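Local coordinates for PTS-dependent dihydroxyacetone kinase operon regulatory protein (Escherichia coli, PDB 4LRZ) that activates transcription of the dhaKLM operon and represses its own expression, its N-terminal sensor region, the part in this chain, carrying the GAF and PAS domains, at residues F[214-220]-F[298-304]; F[223-228]-F[243-248]. One frame throughout, in Å; residues are numbered along the deposited sequence.

In the fold
Both contacts lie in the PAS domain and reach one antiparallel sheet with strand order 2-1-5-4-3. Contact 1 joins strand 215-219 to strand 296-304 in the buried middle of that sheet. Contact 2 holds the edge strand 225-228 to the loop that follows helix 230-235, and is only partly buried. The two meet where neighbouring strands 215-219 and 225-228 pair: Ile217 CG2 lies 3.4 Å from Leu225 CD1, and Ser218 faces both Gln226 and Phe227 in a classic beta bulge. Contact 1 combines regular strand pairing with many apolar side chains. Contact 2 is made by three backbone hydrogen bonds, with two glycines and one deeply covered leucine.

Contact 1 (F[214-220]-F[298-304]); sequences DGVISWD and SFILLLH
This is an inner strand pairing of the PAS sheet, between strand 215-219 and the middle strand 296-304. Strand 215-219 runs antiparallel to 298-304, with axes 4.5 Å apart at closest approach and 163° between directions. The register pairs Gly215 with Leu303, Ile217 with Leu301 and Trp219 with Phe299 as hydrogen-bonded pairs. Val216-Leu302 and Ser218-Ile300 are non-hydrogen-bonded pairs, with CA atoms 4.6 and 4.5 Å apart. Leu303 N to Gly215 O is 2.8 Å and Gly215 N to Leu303 O is 2.9 Å. Leu301 N to Ile217 O is 2.8 Å and Ile217 N to Leu301 O is 3.0 Å. Trp219 N to Phe299 O and Phe299 N to Trp219 O are both 3.1 Å. Ser218 (chi1 t) adds a bond from OG to Phe299 O at 2.9 Å.

Ile217, Trp219, Phe299, Leu301 and Leu303 share one face. Trp219 takes chi1 p, and its indole leans toward the partner strand, with CZ3 4.1 Å from Leu301 CB. Phe299 CB sits over the six-membered ring, a CH-pi contact 3.8 Å from its centroid. Val216, Ser218, Ile300 and Leu302 occupy the other face, where Ile300 and Leu302 meet the second subunit.

At the Asp214-His304 end, His304 ND1 donates to Asp214 OD1 at 3.2 Å. Asp214 OD2 also binds Asp213 N of the second subunit, and His304 NE2 binds Thr287. The chemistry thus joins an apolar sheet core to a polar end tied into the dimer.

Contact 2 (F[223-228]-F[243-248]); sequences GNLQFI and SQGRAI
Leu225 is the residue most covered here, followed by Gln244 and Ile248. The CA-to-CB bond of Leu225 points toward 243-248. With chi1 t, its CD2 reaches 3.4 Å from Gln244 N and 3.5 Å from Ser243 CB, while its CD1 lies 3.8 Å from Ile248 CD1. The Leu225 backbone is held at both ends: Leu225 N donates to Arg246 O at 3.0 Å, and Gly245 N donates to Leu225 O at 2.7 Å.

Gln244 and Gly245 are the central residues of a type II turn from Ser243 to Arg246, closed by Arg246 N to Ser243 O at 3.0 Å. Gly245 has phi/psi 80/1, where a CB would clash with the preceding carbonyl. Gly223, at 88/-2, has the same constraint. Gln244 OE1 approaches Ile228 CG2 at 3.6 Å.

Ile248 N donates to Gly223 O at 2.8 Å, nearly straight. Between this bond and that of Leu225 N to Arg246 O, Asn224 and Ala247 form a single bridge, with CA atoms 4.4 Å apart. Ile248 also touches Trp219 of strand 215-219. Gln244 and Arg246 pack on the DhaL chain. The arrangement is a loop with a type II turn bound at the start of the outermost strand 225-228 of the PAS sheet.

Contact 1 (F[214-220]-F[298-304])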
loop_
_atom_site.group_PDB
_atom_site.type_symbol
_atom_site.label_atom_id
_atom_site.label_comp_id
_atom_site.label_asym_id
_atom_site.label_seq_id
_atom_site.Cartn_x
_atom_site.Cartn_y
_atom_site.Cartn_z
ATOM N N ASP F 214 -4.589 -12.928 -33.825
ATOM C CA ASP F 214 -3.207 -13.356 -33.858
ATOM C C ASP F 214 -2.941 -14.333 -32.734
ATOM O O ASP F 214 -3.556 -14.238 -31.676
ATOM C CB ASP F 214 -2.276 -12.150 -33.729
ATOM C CG ASP F 214 -2.355 -11.215 -34.934
ATOM O OD1 ASP F 214 -2.345 -11.730 -36.088
ATOM O OD2 ASP F 214 -2.451 -9.975 -34.718
ATOM N N GLY F 215 -2.037 -15.272 -32.978
ATOM C CA GLY F 215 -1.433 -16.051 -31.906
ATOM C C GLY F 215 -0.459 -15.162 -31.162
ATOM O O GLY F 215 0.159 -14.282 -31.762
ATOM N N VAL F 216 -0.334 -15.353 -29.857
ATOM C CA VAL F 216 0.668 -14.606 -29.099
ATOM C C VAL F 216 1.382 -15.380 -28.005
ATOM O O VAL F 216 0.776 -16.186 -27.279
ATOM C CB VAL F 216 0.234 -13.137 -28.659
ATOM C CG1 VAL F 216 -1.219 -12.864 -28.898
ATOM C CG2 VAL F 216 0.695 -12.774 -27.222
ATOM N N ILE F 217 2.683 -15.136 -27.923
ATOM C CA ILE F 217 3.543 -15.705 -26.918
ATOM C C ILE F 217 4.330 -14.532 -26.389
ATOM O O ILE F 217 4.781 -13.684 -27.161
ATOM C CB ILE F 217 4.497 -16.722 -27.567
ATOM C CG1 ILE F 217 3.740 -17.987 -27.911
ATOM C CG2 ILE F 217 5.579 -17.153 -26.621
ATOM C CD1 ILE F 217 4.027 -18.474 -29.308
ATOM N N SER F 218 4.495 -14.454 -25.081
ATOM C CA SER F 218 5.246 -13.361 -24.514
ATOM C C SER F 218 6.108 -13.804 -23.373
ATOM O O SER F 218 5.661 -14.562 -22.486
ATOM C CB SER F 218 4.315 -12.269 -24.049
ATOM O OG SER F 218 5.048 -11.188 -23.489
ATOM N N TRP F 219 7.339 -13.310 -23.366
ATOM C CA TRP F 219 8.242 -13.667 -22.290
ATOM C C TRP F 219 8.980 -12.501 -21.614
ATOM O O TRP F 219 9.033 -11.370 -22.124
ATOM C CB TRP F 219 9.183 -14.804 -22.713
ATOM C CG TRP F 219 10.136 -14.450 -23.791
ATOM C CD1 TRP F 219 11.401 -13.969 -23.631
ATOM C CD2 TRP F 219 9.916 -14.529 -25.209
ATOM N NE1 TRP F 219 11.987 -13.753 -24.850
ATOM C CE2 TRP F 219 11.099 -14.082 -25.838
ATOM C CE3 TRP F 219 8.837 -14.939 -26.006
ATOM C CZ2 TRP F 219 11.248 -14.050 -27.227
ATOM C CZ3 TRP F 219 8.974 -14.897 -27.385
ATOM C CH2 TRP F 219 10.177 -14.450 -27.984
ATOM N N ASP F 220 9.543 -12.849 -20.461
ATOM C CA ASP F 220 10.257 -12.025 -19.482
ATOM C C ASP F 220 11.641 -11.613 -19.924
ATOM O O ASP F 220 12.157 -12.225 -20.840
ATOM C CB ASP F 220 10.516 -12.929 -18.259
ATOM C CG ASP F 220 9.840 -12.430 -17.087
ATOM O OD1 ASP F 220 9.847 -13.055 -16.021
ATOM O OD2 ASP F 220 9.299 -11.334 -17.247
ATOM N N SER F 298 11.742 -7.341 -22.573
ATOM C CA SER F 298 10.752 -8.389 -22.691
ATOM C C SER F 298 10.317 -8.414 -24.154
ATOM O O SER F 298 10.564 -7.437 -24.902
ATOM C CB SER F 298 9.540 -8.064 -21.814
ATOM O OG SER F 298 9.832 -8.260 -20.452
ATOM N N PHE F 299 9.640 -9.502 -24.549
ATOM C CA PHE F 299 9.232 -9.689 -25.929
ATOM C C PHE F 299 7.802 -10.128 -26.097
ATOM O O PHE F 299 7.255 -10.824 -25.258
ATOM C CB PHE F 299 10.164 -10.673 -26.627
ATOM C CG PHE F 299 11.576 -10.169 -26.751
ATOM C CD1 PHE F 299 11.938 -9.320 -27.805
ATOM C CD2 PHE F 299 12.542 -10.510 -25.791
ATOM C CE1 PHE F 299 13.245 -8.843 -27.922
ATOM C CE2 PHE F 299 13.871 -10.027 -25.898
ATOM C CZ PHE F 299 14.216 -9.190 -26.964
ATOM N N ILE F 300 7.183 -9.665 -27.172
ATOM C CA ILE F 300 5.949 -10.263 -27.632
ATOM C C ILE F 300 6.152 -10.790 -29.035
ATOM O O ILE F 300 6.727 -10.103 -29.875
ATOM C CB ILE F 300 4.783 -9.297 -27.662
ATOM C CG1 ILE F 300 4.454 -8.836 -26.251
ATOM C CG2 ILE F 300 3.550 -10.007 -28.304
ATOM C CD1 ILE F 300 3.316 -7.835 -26.218
ATOM N N LEU F 301 5.690 -12.011 -29.266
ATOM C CA LEU F 301 5.741 -12.620 -30.580
ATOM C C LEU F 301 4.346 -12.942 -31.018
ATOM O O LEU F 301 3.623 -13.666 -30.324
ATOM C CB LEU F 301 6.613 -13.872 -30.566
ATOM C CG LEU F 301 6.657 -14.738 -31.817
ATOM C CD1 LEU F 301 7.429 -14.034 -32.932
ATOM C CD2 LEU F 301 7.287 -16.059 -31.499
ATOM N N LEU F 302 3.968 -12.384 -32.156
ATOM C CA LEU F 302 2.676 -12.652 -32.756
ATOM C C LEU F 302 2.765 -13.546 -33.977
ATOM O O LEU F 302 3.625 -13.375 -34.845
ATOM C CB LEU F 302 1.951 -11.362 -33.116
ATOM C CG LEU F 302 1.684 -10.486 -31.909
ATOM C CD1 LEU F 302 2.664 -9.356 -31.880
ATOM C CD2 LEU F 302 0.333 -9.931 -32.035
ATOM N N LEU F 303 1.861 -14.512 -34.030
ATOM C CA LEU F 303 1.814 -15.430 -35.130
ATOM C C LEU F 303 0.594 -15.039 -35.898
ATOM O O LEU F 303 -0.535 -15.166 -35.419
ATOM C CB LEU F 303 1.732 -16.877 -34.653
ATOM C CG LEU F 303 2.755 -17.294 -33.594
ATOM C CD1 LEU F 303 2.369 -18.633 -32.979
ATOM C CD2 LEU F 303 4.170 -17.333 -34.156
ATOM N N HIS F 304 0.845 -14.526 -37.091
ATOM C CA HIS F 304 -0.196 -14.001 -37.951
ATOM C C HIS F 304 -0.812 -15.166 -38.723
ATOM O O HIS F 304 -0.100 -16.029 -39.221
ATOM C CB HIS F 304 0.372 -12.917 -38.889
ATOM C CG HIS F 304 1.065 -11.789 -38.173
ATOM N ND1 HIS F 304 0.384 -10.808 -37.477
ATOM C CD2 HIS F 304 2.379 -11.477 -38.063
ATOM C CE1 HIS F 304 1.246 -9.945 -36.968
ATOM N NE2 HIS F 304 2.463 -10.330 -37.306
#

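Contact 2 (F[223-228]-F[243-248])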
loop_
_atom_site.group_PDB
_atom_site.type_symbol
_atom_site.label_atom_id
_atom_site.label_comp_id
_atom_site.label_asym_id
_atom_site.label_seq_id
_atom_site.Cartn_x
_atom_site.Cartn_y
_atom_site.Cartn_z
ATOM N N GLY F 223 13.636 -14.610 -19.408
ATOM C CA GLY F 223 13.381 -15.803 -20.237
ATOM C C GLY F 223 12.092 -16.599 -19.983
ATOM O O GLY F 223 11.819 -17.567 -20.693
ATOM N N ASN F 224 11.295 -16.188 -18.994
ATOM C CA ASN F 224 10.081 -16.908 -18.567
ATOM C C ASN F 224 8.791 -16.447 -19.235
ATOM O O ASN F 224 8.486 -15.237 -19.289
ATOM C CB ASN F 224 9.937 -16.783 -17.072
ATOM C CG ASN F 224 11.083 -17.399 -16.373
ATOM O OD1 ASN F 224 11.597 -18.418 -16.840
ATOM N ND2 ASN F 224 11.545 -16.777 -15.289
ATOM N N LEU F 225 8.054 -17.422 -19.757
ATOM C CA LEU F 225 6.882 -17.173 -20.581
ATOM C C LEU F 225 5.810 -16.569 -19.676
ATOM O O LEU F 225 5.560 -17.090 -18.571
ATOM C CB LEU F 225 6.414 -18.503 -21.180
ATOM C CG LEU F 225 5.119 -18.437 -21.966
ATOM C CD1 LEU F 225 5.516 -18.295 -23.414
ATOM C CD2 LEU F 225 4.358 -19.665 -21.824
ATOM N N GLN F 226 5.236 -15.440 -20.100
ATOM C CA GLN F 226 4.269 -14.741 -19.264
ATOM C C GLN F 226 2.856 -14.997 -19.721
ATOM O O GLN F 226 1.958 -15.063 -18.879
ATOM C CB GLN F 226 4.529 -13.211 -19.170
ATOM C CG GLN F 226 5.872 -12.875 -18.538
ATOM C CD GLN F 226 6.018 -13.503 -17.168
ATOM O OE1 GLN F 226 6.796 -14.461 -16.997
ATOM N NE2 GLN F 226 5.244 -13.006 -16.181
ATOM N N PHE F 227 2.649 -15.083 -21.029
ATOM C CA PHE F 227 1.343 -15.407 -21.576
ATOM C C PHE F 227 1.435 -16.035 -22.948
ATOM O O PHE F 227 2.408 -15.797 -23.696
ATOM C CB PHE F 227 0.338 -14.233 -21.581
ATOM C CG PHE F 227 0.869 -12.907 -22.129
ATOM C CD1 PHE F 227 0.767 -12.596 -23.489
ATOM C CD2 PHE F 227 1.347 -11.919 -21.244
ATOM C CE1 PHE F 227 1.205 -11.337 -23.988
ATOM C CE2 PHE F 227 1.804 -10.681 -21.697
ATOM C CZ PHE F 227 1.731 -10.377 -23.078
ATOM N N ILE F 228 0.425 -16.843 -23.253
ATOM C CA ILE F 228 0.258 -17.485 -24.552
ATOM C C ILE F 228 -1.237 -17.706 -24.762
ATOM O O ILE F 228 -1.931 -18.172 -23.854
ATOM C CB ILE F 228 1.046 -18.830 -24.612
ATOM C CG1 ILE F 228 0.965 -19.452 -25.996
ATOM C CG2 ILE F 228 0.542 -19.843 -23.550
ATOM C CD1 ILE F 228 1.876 -20.677 -26.158
ATOM N N SER F 243 2.910 -24.303 -19.963
ATOM C CA SER F 243 4.038 -23.558 -20.520
ATOM C C SER F 243 4.330 -22.290 -19.712
ATOM O O SER F 243 5.507 -21.937 -19.501
ATOM C CB SER F 243 3.766 -23.159 -21.977
ATOM O OG SER F 243 3.522 -24.281 -22.803
ATOM N N GLN F 244 3.255 -21.615 -19.270
ATOM C CA GLN F 244 3.364 -20.312 -18.639
ATOM C C GLN F 244 4.225 -20.356 -17.359
ATOM O O GLN F 244 4.134 -21.277 -16.585
ATOM C CB GLN F 244 1.986 -19.664 -18.451
ATOM C CG GLN F 244 0.876 -20.643 -18.377
ATOM C CD GLN F 244 0.191 -20.897 -19.721
ATOM O OE1 GLN F 244 -0.669 -20.130 -20.162
ATOM N NE2 GLN F 244 0.557 -21.983 -20.353
ATOM N N GLY F 245 5.102 -19.379 -17.189
ATOM C CA GLY F 245 6.010 -19.398 -16.068
ATOM C C GLY F 245 7.240 -20.285 -16.226
ATOM O O GLY F 245 8.042 -20.380 -15.302
ATOM N N ARG F 246 7.398 -20.954 -17.367
ATOM C CA ARG F 246 8.624 -21.731 -17.632
ATOM C C ARG F 246 9.512 -21.029 -18.658
ATOM O O ARG F 246 9.040 -20.203 -19.471
ATOM C CB ARG F 246 8.320 -23.121 -18.159
ATOM C CG ARG F 246 7.252 -23.872 -17.400
ATOM C CD ARG F 246 7.648 -25.328 -17.135
ATOM N NE ARG F 246 8.174 -26.041 -18.305
ATOM C CZ ARG F 246 9.363 -26.656 -18.358
ATOM N NH1 ARG F 246 10.180 -26.647 -17.309
ATOM N NH2 ARG F 246 9.745 -27.284 -19.468
ATOM N N ALA F 247 10.791 -21.365 -18.605
ATOM C CA ALA F 247 11.768 -20.863 -19.559
ATOM C C ALA F 247 11.309 -21.149 -20.979
ATOM O O ALA F 247 10.952 -22.284 -21.338
ATOM C CB ALA F 247 13.141 -21.471 -19.297
ATOM N N ILE F 248 11.296 -20.108 -21.783
ATOM C CA ILE F 248 10.960 -20.274 -23.180
ATOM C C ILE F 248 12.005 -21.123 -23.944
ATOM O O ILE F 248 11.654 -21.819 -24.899
ATOM C CB ILE F 248 10.662 -18.913 -23.870
ATOM C CG1 ILE F 248 9.943 -19.181 -25.193
ATOM C CG2 ILE F 248 11.959 -18.101 -24.046
ATOM C CD1 ILE F 248 8.704 -18.406 -25.424
#